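Local coordinates for protein adenosylmethionine-8-amino-7-oxononanoate aminotransferase (Methanocaldococcus jannaschii, PDB 6ZHK) that probably makes 7,8-diaminononanoate for biotin synthesis, as a homodimeric class-III PLP-dependent aminotransferase that takes its amino group from S-adenosylmethionine, at residues S60-N65 / G427-P432; I437-P442 / D455-A460. All blocks are in the same frame, centred on the assembly; numbering follows the deposited sequence.

Interaction 1. Residues S60-N65 / G427-P432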
ATOM      1  N   SER A  60      -6.298  -7.956  18.219  1.00 12.76           N
ATOM      2  CA  SER A  60      -7.106  -7.226  17.247  1.00 12.22           C
ATOM      3  C   SER A  60      -6.628  -7.436  15.829  1.00 13.21           C
ATOM      4  O   SER A  60      -6.623  -6.487  15.057  1.00 13.70           O
ATOM      5  CB  SER A  60      -7.109  -5.753  17.589  1.00 14.09           C
ATOM      6  OG  SER A  60      -7.838  -5.563  18.792  1.00 17.48           O
ATOM      7  N   SER A  61      -6.327  -8.697  15.454  1.00 14.05           N
ATOM      8  CA  SER A  61      -5.913  -8.973  14.069  1.00 14.19           C
ATOM      9  C   SER A  61      -4.740  -8.049  13.662  1.00 16.63           C
ATOM     10  O   SER A  61      -4.672  -7.565  12.524  1.00 16.18           O
ATOM     11  CB  SER A  61      -7.060  -8.996  13.061  1.00 16.68           C
ATOM     12  OG  SER A  61      -8.120  -9.891  13.471  1.00 17.22           O
ATOM     13  N   ILE A  62      -3.798  -7.891  14.619  1.00 13.93           N
ATOM     14  CA  ILE A  62      -2.577  -7.102  14.459  1.00 15.30           C
ATOM     15  C   ILE A  62      -2.954  -5.606  14.447  1.00 17.09           C
ATOM     16  O   ILE A  62      -2.527  -4.807  13.560  1.00 15.05           O
ATOM     17  CB  ILE A  62      -1.677  -7.553  13.281  1.00 16.75           C
ATOM     18  CG1 ILE A  62      -1.677  -9.066  13.017  1.00 13.75           C
ATOM     19  CG2 ILE A  62      -0.243  -6.961  13.405  1.00 18.00           C
ATOM     20  CD1 ILE A  62      -1.067  -9.894  14.128  1.00 16.07           C
ATOM     21  N   TRP A  63      -3.756  -5.241  15.469  1.00 13.96           N
ATOM     22  CA  TRP A  63      -3.803  -3.887  16.010  1.00 16.11           C
ATOM     23  C   TRP A  63      -4.649  -3.006  15.078  1.00 15.87           C
ATOM     24  O   TRP A  63      -4.493  -1.778  15.103  1.00 17.23           O
ATOM     25  CB  TRP A  63      -2.394  -3.267  16.213  1.00 16.81           C
ATOM     26  CG  TRP A  63      -1.303  -4.138  16.784  1.00 14.87           C
ATOM     27  CD1 TRP A  63      -1.411  -5.360  17.375  1.00 15.12           C
ATOM     28  CD2 TRP A  63       0.114  -3.843  16.757  1.00 18.45           C
ATOM     29  NE1 TRP A  63      -0.165  -5.843  17.730  1.00 16.87           N
ATOM     30  CE2 TRP A  63       0.789  -4.951  17.331  1.00 17.76           C
ATOM     31  CE3 TRP A  63       0.874  -2.771  16.271  1.00 18.68           C
ATOM     32  CZ2 TRP A  63       2.177  -4.983  17.455  1.00 20.75           C
ATOM     33  CZ3 TRP A  63       2.248  -2.801  16.388  1.00 19.65           C
ATOM     34  CH2 TRP A  63       2.884  -3.877  17.019  1.00 23.07           C
ATOM     35  N   CYS A  64      -5.586  -3.617  14.356  1.00 13.23           N
ATOM     36  CA  CYS A  64      -6.529  -2.854  13.531  1.00 13.58           C
ATOM     37  C   CYS A  64      -8.009  -3.031  13.904  1.00 16.66           C
ATOM     38  O   CYS A  64      -8.849  -2.194  13.520  1.00 16.68           O
ATOM     39  CB  CYS A  64      -6.317  -3.150  12.047  1.00 15.74           C
ATOM     40  SG  CYS A  64      -6.730  -4.861  11.602  1.00 18.74           S
ATOM     41  N   ASN A  65      -8.379  -4.159  14.523  1.00 14.28           N
ATOM     42  CA  ASN A  65      -9.812  -4.417  14.709  1.00 14.70           C
ATOM     43  C   ASN A  65     -10.312  -3.586  15.897  1.00 13.71           C
ATOM     44  O   ASN A  65      -9.762  -3.683  16.958  1.00 15.53           O
ATOM     45  CB  ASN A  65     -10.052  -5.920  14.848  1.00 15.26           C
ATOM     46  CG  ASN A  65     -11.530  -6.226  15.036  1.00 17.96           C
ATOM     47  OD1 ASN A  65     -12.118  -5.927  16.079  1.00 16.52           O
ATOM     48  ND2 ASN A  65     -12.163  -6.625  13.947  1.00 16.35           N
ATOM     49  N   GLY A 427      -8.364 -20.656  24.252  1.00 17.34           N
ATOM     50  CA  GLY A 427      -9.341 -19.953  23.417  1.00 18.86           C
ATOM     51  C   GLY A 427      -8.969 -18.471  23.203  1.00 16.93           C
ATOM     52  O   GLY A 427      -9.859 -17.647  23.035  1.00 17.64           O
ATOM     53  N   ILE A 428      -7.657 -18.147  23.218  1.00 15.55           N
ATOM     54  CA  ILE A 428      -7.185 -16.785  23.026  1.00 14.86           C
ATOM     55  C   ILE A 428      -6.075 -16.768  21.977  1.00 14.63           C
ATOM     56  O   ILE A 428      -5.097 -17.541  22.038  1.00 18.15           O
ATOM     57  CB  ILE A 428      -6.644 -16.186  24.345  1.00 15.55           C
ATOM     58  CG1 ILE A 428      -7.743 -16.072  25.403  1.00 14.38           C
ATOM     59  CG2 ILE A 428      -5.912 -14.835  24.032  1.00 13.80           C
ATOM     60  CD1 ILE A 428      -7.216 -15.824  26.828  1.00 17.08           C
ATOM     61  N   TYR A 429      -6.156 -15.797  21.046  1.00 14.61           N
ATOM     62  CA  TYR A 429      -5.160 -15.626  20.011  1.00 15.28           C
ATOM     63  C   TYR A 429      -4.326 -14.418  20.426  1.00 15.85           C
ATOM     64  O   TYR A 429      -4.863 -13.307  20.575  1.00 15.40           O
ATOM     65  CB  TYR A 429      -5.801 -15.294  18.647  1.00 15.56           C
ATOM     66  CG  TYR A 429      -4.749 -14.915  17.622  1.00 15.49           C
ATOM     67  CD1 TYR A 429      -3.668 -15.745  17.350  1.00 18.11           C
ATOM     68  CD2 TYR A 429      -4.866 -13.729  16.917  1.00 16.19           C
ATOM     69  CE1 TYR A 429      -2.678 -15.391  16.420  1.00 18.82           C
ATOM     70  CE2 TYR A 429      -3.917 -13.371  15.966  1.00 17.30           C
ATOM     71  CZ  TYR A 429      -2.826 -14.200  15.726  1.00 18.90           C
ATOM     72  OH  TYR A 429      -1.887 -13.708  14.856  1.00 20.39           O
ATOM     73  N   MET A 430      -3.022 -14.645  20.608  1.00 14.81           N
ATOM     74  CA  MET A 430      -2.098 -13.587  20.899  1.00 16.66           C
ATOM     75  C   MET A 430      -0.861 -13.789  20.029  1.00 18.93           C
ATOM     76  O   MET A 430      -0.366 -14.920  19.958  1.00 18.57           O
ATOM     77  CB  MET A 430      -1.741 -13.661  22.394  1.00 18.92           C
ATOM     78  CG  MET A 430      -0.798 -12.538  22.879  1.00 18.10           C
ATOM     79  SD  MET A 430       0.971 -12.748  22.518  1.00 19.10           S
ATOM     80  CE  MET A 430       1.462 -14.254  23.376  1.00 18.68           C
ATOM     81  N   ARG A 431      -0.413 -12.718  19.327  1.00 14.46           N
ATOM     82  CA  ARG A 431       0.859 -12.752  18.603  1.00 19.26           C
ATOM     83  C   ARG A 431       1.907 -11.953  19.374  1.00 19.22           C
ATOM     84  O   ARG A 431       1.731 -10.755  19.572  1.00 21.54           O
ATOM     85  CB  ARG A 431       0.771 -12.175  17.176  1.00 20.62           C
ATOM     86  CG  ARG A 431       2.080 -12.325  16.409  1.00 21.35           C
ATOM     87  CD  ARG A 431       1.930 -11.815  14.983  1.00 18.69           C
ATOM     88  NE  ARG A 431       3.186 -11.777  14.246  1.00 20.60           N
ATOM     89  CZ  ARG A 431       3.671 -12.793  13.522  1.00 22.01           C
ATOM     90  NH1 ARG A 431       3.046 -13.981  13.466  1.00 19.08           N
ATOM     91  NH2 ARG A 431       4.803 -12.602  12.883  1.00 16.81           N
ATOM     92  N   PRO A 432       3.049 -12.564  19.775  1.00 18.69           N
ATOM     93  CA  PRO A 432       4.058 -11.836  20.526  1.00 17.72           C
ATOM     94  C   PRO A 432       5.071 -11.200  19.585  1.00 18.69           C
ATOM     95  O   PRO A 432       5.078 -11.456  18.375  1.00 18.88           O
ATOM     96  CB  PRO A 432       4.669 -13.015  21.299  1.00 15.11           C
ATOM     97  CG  PRO A 432       4.778 -14.115  20.215  1.00 17.02           C
ATOM     98  CD  PRO A 432       3.426 -13.967  19.510  1.00 20.12           C
TER
HETATM   99  O   HOH W   1       0.942  -8.463  17.875  1.00 19.29           O
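Ile62 makes the direct van der Waals contact with Tyr429 and Arg431, and it does so through one methyl group. Its CD1 lies 3.7 Å from Arg431 CD, the last carbon before the guanidinium group. The same CD1 is 4.0 Å from Tyr429 OH, so it meets the phenol oxygen rather than the flat of the ring. Thr89 of the second subunit also packs on Ile62. The chi1 of Ile62 is -34°, away from the staggered positions, which suggests some strain. Arg431 is extended from CG to NE, which carries its charged end past Ile62, and NH2 hydrogen-bonds the backbone O of Tyr25.

The polar link is indirect. One water accepts from Trp63 NE1 at 2.8 Å and donates to Arg431 O at 3.0 Å. Residues Ser60 to Trp63 all have positive phi and form a left-handed helical turn. Ser60 O holds it closed by accepting from Cys64 N at 3.1 Å and Asn65 N at 3.0 Å, from opposite faces of its carbonyl plane.

Arg431 is a predicted substrate-binding residue. Strand 428-429 runs parallel to strand 54-57, which leads into this turn, while helix 415-425 packs on Met430 and Arg431, and helix 447-463 on Ile428.

Interaction 2. Residues I437-P442 / D455-A460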
ATOM      1  N   ILE A 437       5.017 -10.435  25.214  1.00 17.40           N
ATOM      2  CA  ILE A 437       3.616 -10.769  24.996  1.00 16.25           C
ATOM      3  C   ILE A 437       2.936  -9.456  24.624  1.00 16.77           C
ATOM      4  O   ILE A 437       3.026  -8.491  25.383  1.00 16.38           O
ATOM      5  CB  ILE A 437       2.981 -11.393  26.266  1.00 17.15           C
ATOM      6  CG1 ILE A 437       3.590 -12.761  26.600  1.00 20.45           C
ATOM      7  CG2 ILE A 437       1.460 -11.537  26.171  1.00 16.93           C
ATOM      8  CD1 ILE A 437       3.486 -13.121  28.102  1.00 21.11           C
ATOM      9  N   ILE A 438       2.151  -9.455  23.539  1.00 15.12           N
ATOM     10  CA  ILE A 438       1.482  -8.231  23.116  1.00 16.15           C
ATOM     11  C   ILE A 438      -0.021  -8.417  23.365  1.00 16.48           C
ATOM     12  O   ILE A 438      -0.601  -9.416  22.953  1.00 16.77           O
ATOM     13  CB  ILE A 438       1.730  -7.973  21.601  1.00 16.11           C
ATOM     14  CG1 ILE A 438       3.215  -7.883  21.191  1.00 17.79           C
ATOM     15  CG2 ILE A 438       0.895  -6.754  21.144  1.00 15.15           C
ATOM     16  CD1 ILE A 438       3.993  -6.697  21.748  1.00 18.03           C
ATOM     17  N   LEU A 439      -0.651  -7.446  24.020  1.00 16.93           N
ATOM     18  CA  LEU A 439      -2.104  -7.380  24.151  1.00 17.76           C
ATOM     19  C   LEU A 439      -2.574  -6.065  23.544  1.00 18.16           C
ATOM     20  O   LEU A 439      -2.257  -4.993  24.068  1.00 16.64           O
ATOM     21  CB  LEU A 439      -2.447  -7.366  25.651  1.00 18.70           C
ATOM     22  CG  LEU A 439      -2.039  -8.619  26.437  1.00 21.54           C
ATOM     23  CD1 LEU A 439      -2.533  -8.511  27.886  1.00 22.94           C
ATOM     24  CD2 LEU A 439      -2.548  -9.913  25.771  1.00 18.61           C
ATOM     25  N   VAL A 440      -3.320  -6.177  22.434  1.00 17.40           N
ATOM     26  CA  VAL A 440      -3.958  -5.003  21.836  1.00 15.54           C
ATOM     27  C   VAL A 440      -5.394  -5.417  21.565  1.00 16.71           C
ATOM     28  O   VAL A 440      -5.728  -5.827  20.457  1.00 16.64           O
ATOM     29  CB  VAL A 440      -3.220  -4.504  20.561  1.00 15.71           C
ATOM     30  CG1 VAL A 440      -3.920  -3.259  19.909  1.00 13.57           C
ATOM     31  CG2 VAL A 440      -1.795  -4.187  20.932  1.00 15.59           C
ATOM     32  N   PRO A 441      -6.253  -5.446  22.606  1.00 16.94           N
ATOM     33  CA  PRO A 441      -7.595  -5.990  22.464  1.00 18.69           C
ATOM     34  C   PRO A 441      -8.492  -4.968  21.755  1.00 17.78           C
ATOM     35  O   PRO A 441      -8.208  -3.767  21.766  1.00 15.12           O
ATOM     36  CB  PRO A 441      -8.054  -6.193  23.920  1.00 18.41           C
ATOM     37  CG  PRO A 441      -7.299  -5.138  24.691  1.00 18.41           C
ATOM     38  CD  PRO A 441      -5.960  -5.016  23.982  1.00 18.04           C
ATOM     39  N   PRO A 442      -9.610  -5.411  21.138  1.00 18.13           N
ATOM     40  CA  PRO A 442     -10.524  -4.480  20.486  1.00 17.91           C
ATOM     41  C   PRO A 442     -11.098  -3.545  21.545  1.00 17.18           C
ATOM     42  O   PRO A 442     -11.143  -3.914  22.723  1.00 18.20           O
ATOM     43  CB  PRO A 442     -11.628  -5.334  19.854  1.00 20.25           C
ATOM     44  CG  PRO A 442     -11.344  -6.782  20.310  1.00 25.23           C
ATOM     45  CD  PRO A 442     -10.000  -6.825  21.011  1.00 20.46           C
ATOM     46  N   ASP A 455      -6.571 -13.541  33.609  1.00 18.38           N
ATOM     47  CA  ASP A 455      -6.445 -14.788  34.361  1.00 18.33           C
ATOM     48  C   ASP A 455      -5.821 -15.860  33.465  1.00 17.19           C
ATOM     49  O   ASP A 455      -4.980 -16.632  33.911  1.00 19.77           O
ATOM     50  CB  ASP A 455      -7.815 -15.323  34.802  1.00 19.84           C
ATOM     51  CG  ASP A 455      -8.407 -14.637  36.019  1.00 24.81           C
ATOM     52  OD1 ASP A 455      -7.675 -13.941  36.734  1.00 26.23           O
ATOM     53  OD2 ASP A 455      -9.605 -14.785  36.229  1.00 31.68           O
ATOM     54  N   ALA A 456      -6.210 -15.930  32.184  1.00 17.82           N
ATOM     55  CA  ALA A 456      -5.596 -16.947  31.333  1.00 17.28           C
ATOM     56  C   ALA A 456      -4.118 -16.643  31.077  1.00 20.79           C
ATOM     57  O   ALA A 456      -3.307 -17.570  30.915  1.00 19.53           O
ATOM     58  CB  ALA A 456      -6.316 -17.014  29.995  1.00 20.60           C
ATOM     59  N   LEU A 457      -3.762 -15.349  30.999  1.00 17.47           N
ATOM     60  CA  LEU A 457      -2.357 -15.028  30.748  1.00 21.78           C
ATOM     61  C   LEU A 457      -1.488 -15.428  31.954  1.00 21.09           C
ATOM     62  O   LEU A 457      -0.366 -15.960  31.818  1.00 18.79           O
ATOM     63  CB  LEU A 457      -2.248 -13.531  30.414  1.00 23.55           C
ATOM     64  CG  LEU A 457      -0.871 -13.015  29.979  1.00 28.85           C
ATOM     65  CD1 LEU A 457      -0.307 -13.780  28.774  1.00 29.23           C
ATOM     66  CD2 LEU A 457      -0.905 -11.530  29.694  1.00 31.41           C
ATOM     67  N   TYR A 458      -2.021 -15.152  33.135  1.00 22.81           N
ATOM     68  CA  TYR A 458      -1.379 -15.548  34.388  1.00 22.65           C
ATOM     69  C   TYR A 458      -1.061 -17.059  34.395  1.00 22.24           C
ATOM     70  O   TYR A 458       0.075 -17.459  34.607  1.00 24.45           O
ATOM     71  CB  TYR A 458      -2.256 -15.103  35.566  1.00 25.20           C
ATOM     72  CG  TYR A 458      -1.707 -15.449  36.938  1.00 30.00           C
ATOM     73  CD1 TYR A 458      -1.933 -16.683  37.550  1.00 33.51           C
ATOM     74  CD2 TYR A 458      -0.977 -14.502  37.652  1.00 31.22           C
ATOM     75  CE1 TYR A 458      -1.440 -16.953  38.831  1.00 36.73           C
ATOM     76  CE2 TYR A 458      -0.487 -14.753  38.929  1.00 33.13           C
ATOM     77  CZ  TYR A 458      -0.707 -15.987  39.518  1.00 38.35           C
ATOM     78  OH  TYR A 458      -0.200 -16.180  40.781  1.00 33.00           O
ATOM     79  N   GLU A 459      -2.037 -17.893  34.088  1.00 23.81           N
ATOM     80  CA  GLU A 459      -1.874 -19.337  34.022  1.00 24.49           C
ATOM     81  C   GLU A 459      -0.983 -19.731  32.841  1.00 27.94           C
ATOM     82  O   GLU A 459      -0.195 -20.671  32.940  1.00 23.91           O
ATOM     83  CB  GLU A 459      -3.218 -19.998  33.708  1.00 26.85           C
ATOM     84  CG  GLU A 459      -4.264 -19.898  34.798  1.00 31.38           C
ATOM     85  CD  GLU A 459      -5.614 -20.433  34.340  1.00 37.54           C
ATOM     86  OE1 GLU A 459      -5.718 -20.962  33.193  1.00 39.59           O
ATOM     87  OE2 GLU A 459      -6.552 -20.385  35.155  1.00 36.04           O
ATOM     88  N   ALA A 460      -1.110 -19.048  31.690  1.00 22.11           N
ATOM     89  CA  ALA A 460      -0.350 -19.444  30.513  1.00 19.73           C
ATOM     90  C   ALA A 460       1.145 -19.252  30.762  1.00 22.69           C
ATOM     91  O   ALA A 460       1.962 -20.061  30.301  1.00 23.08           O
ATOM     92  CB  ALA A 460      -0.845 -18.643  29.308  1.00 19.25           C
TER
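Leu457 spreads its two methyl groups over the side chains of Ile437 and Leu439. It projects from helix 447-463 toward strand 436-439. Its CG is trans to the backbone N (chi1 -174°), which sends the isobutyl group off the helix and at the strand. The fork at CG then gives each strand residue its own methyl.

CD1 serves Ile437. It is 3.9 Å from Ile437 CG2 and also 3.9 Å from Ile437 CD1, so it meets both branches of the isoleucine. The two side chains pass alongside each other in opposite directions. In Ile437, CG2 stands opposite the backbone N while CG1 stands opposite the carbonyl carbon (chi1 -66°). This places CG2 and the CG1 arm on the leucine's side.

CD2 serves Leu439. The two leucines meet tip to tip, with Leu439 CD1 3.9 Å from Leu457 CD2. Ile437 and Leu439 are two apart on the strand, so they present the same face of the sheet. Ile438 between them faces the other way and packs on Trp63.

Helix 447-463 thus packs on one face of the antiparallel sheet 385-391, 394-399, 436-439, in the C-terminal part of this class-III aminotransferase. Ile397 of strand 394-399 and Val419 of helix 415-425 add to the same apolar cluster, and Leu423 also packs on Leu457. Glu459 of the helix forms a salt bridge to Lys426 instead. The chemistry is purely hydrophobic. Methyl groups at van der Waals distance join helix to sheet by shape and burial, with no directional bond between the two segments.

Interactions 1 and 2 are neighbours, with centres about 10 Å apart. Among their points of touch, Ser60 OG probably hydrogen-bonds Val440 O at 2.7 Å, and Met430 CG packs on Ile438 O at 3.1 Å. Strand 428-429 and strand 436-439 follow each other in the chain, so one C-terminal region supplies 427-432 and both segments of interaction 2. Interaction 1 is at the predicted active site. The Ile62 side chain is about 5 Å from that of Lys301, the predicted cofactor lysine, which carries no cofactor here, and Ile62 O is hydrogen-bonded to Lys301 NZ. Interaction 2 is packing behind this site, with the Ile437 side chain about 9 Å from that of Arg431.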